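Local coordinates for protein catalase (PDB 4B7H) that breaks down hydrogen peroxide to water and oxygen at a haem iron, where nitric oxide can bind as an inhibitor, at residues S4-V10 and A76-L80. Residues are numbered along the deposited sequence; the frame is centred on the assembly and turned at random.
Sequences SAADQIV and AFGEL
A capping box at the start of a short N-terminal helix packs here on the antiparallel beta-barrel of the catalase fold. Residues 76-80 are extended and belong to strand 73-82, which pairs with strands 100-108 and 305-314. Residues 4-7 form a type I beta turn that leads into helix 7-11. Ser4 is extended, with chi1 in t, and its OG accepts from Ala6 N at 3.0 Å. In return, Ser4 N donates to Asp7 OD2 at 3.0 Å. Asp7 OD1 also forms a salt bridge with Arg314 of strand 305-314. The CA atoms come nearest in the pairs Ala6 with Gly78, 5.8 Å, and Ala5 with Glu79, 6.3 Å. Ala6 CB lies 3.8 Å from Gly78 O. Glu79, with chi1 m and chi2 t, brings its carboxylate to the turn. Glu79 OE2 accepts a hydrogen bond from Ala5 N at 2.9 Å and a second from Asn313, which is also hydrogen-bonded to Ser4 OG. Glu79 OE1 is hydrogen-bonded to His81. The apolar half centres on Phe77, chi1 m; its side chain is about 11 Å from a bound haem. Ala6 CB meets Phe77 CB at 3.7 Å, and Ile9 CG2 lies 4.5 Å from Phe77 CE2. Val10, chi1 m, makes a CH-pi contact: its CG1 sits over one ring face, 3.5 Å from the Phe77 ring centroid and 13° off the normal.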
# COMPACT_ATOMS: atom_id res chain seq x y z
N SER A 4 36.24 5.84 4.10
CA SER A 4 35.46 6.89 3.47
C SER A 4 34.72 7.65 4.54
O SER A 4 34.27 7.06 5.53
CB SER A 4 34.43 6.29 2.50
OG SER A 4 33.58 7.31 2.02
N ALA A 5 34.55 8.96 4.34
CA ALA A 5 33.73 9.76 5.24
C ALA A 5 32.28 9.27 5.24
O ALA A 5 31.51 9.56 6.15
CB ALA A 5 33.79 11.23 4.87
N ALA A 6 31.91 8.51 4.20
CA ALA A 6 30.56 7.98 4.10
C ALA A 6 30.35 6.66 4.85
O ALA A 6 29.23 6.14 4.86
CB ALA A 6 30.16 7.83 2.63
N ASP A 7 31.41 6.12 5.45
CA ASP A 7 31.31 4.84 6.16
C ASP A 7 30.22 4.81 7.23
O ASP A 7 29.47 3.84 7.34
CB ASP A 7 32.67 4.45 6.77
CG ASP A 7 33.68 4.02 5.72
OD1 ASP A 7 33.27 3.74 4.58
OD2 ASP A 7 34.89 3.96 6.05
N GLN A 8 30.13 5.89 8.01
CA GLN A 8 29.08 6.08 9.01
C GLN A 8 27.71 5.80 8.41
O GLN A 8 26.93 5.01 8.94
CB GLN A 8 29.13 7.51 9.56
CG GLN A 8 29.23 8.61 8.48
CD GLN A 8 29.32 10.02 9.06
OE1 GLN A 8 30.15 10.82 8.64
NE2 GLN A 8 28.45 10.32 10.01
N ILE A 9 27.44 6.44 7.28
CA ILE A 9 26.15 6.34 6.62
C ILE A 9 25.90 4.93 6.09
O ILE A 9 24.85 4.32 6.34
CB ILE A 9 26.04 7.36 5.46
CG1 ILE A 9 26.27 8.78 5.97
CG2 ILE A 9 24.70 7.23 4.76
CD1 ILE A 9 25.40 9.15 7.11
N VAL A 10 26.87 4.39 5.35
CA VAL A 10 26.64 3.11 4.67
C VAL A 10 26.63 1.90 5.61
O VAL A 10 26.17 0.83 5.22
CB VAL A 10 27.60 2.86 3.48
CG1 VAL A 10 27.48 3.98 2.45
CG2 VAL A 10 29.04 2.71 3.95
N ALA A 76 26.72 5.28 -5.63
CA ALA A 76 27.91 5.13 -4.80
C ALA A 76 27.91 6.22 -3.75
O ALA A 76 27.02 7.07 -3.71
CB ALA A 76 29.16 5.23 -5.65
N PHE A 77 28.93 6.19 -2.90
CA PHE A 77 29.06 7.14 -1.82
C PHE A 77 30.46 7.72 -1.86
O PHE A 77 31.35 7.16 -2.49
CB PHE A 77 28.75 6.46 -0.47
CG PHE A 77 27.34 5.99 -0.36
CD1 PHE A 77 26.96 4.77 -0.92
CD2 PHE A 77 26.38 6.76 0.28
CE1 PHE A 77 25.64 4.34 -0.83
CE2 PHE A 77 25.06 6.34 0.37
CZ PHE A 77 24.69 5.12 -0.19
N GLY A 78 30.65 8.84 -1.19
CA GLY A 78 31.92 9.53 -1.28
C GLY A 78 31.99 10.78 -0.44
O GLY A 78 31.39 10.86 0.64
N GLU A 79 32.75 11.76 -0.92
CA GLU A 79 33.12 12.93 -0.13
C GLU A 79 33.16 14.18 -0.98
O GLU A 79 33.70 14.17 -2.10
CB GLU A 79 34.52 12.73 0.50
CG GLU A 79 34.65 11.45 1.30
CD GLU A 79 36.08 11.12 1.70
OE1 GLU A 79 36.99 11.95 1.46
OE2 GLU A 79 36.29 10.03 2.27
N LEU A 80 32.61 15.27 -0.44
CA LEU A 80 32.75 16.60 -1.02
C LEU A 80 33.83 17.36 -0.26
O LEU A 80 33.78 17.45 0.96
CB LEU A 80 31.43 17.37 -0.91
CG LEU A 80 31.45 18.86 -1.27
CD1 LEU A 80 31.71 19.04 -2.76
CD2 LEU A 80 30.15 19.53 -0.84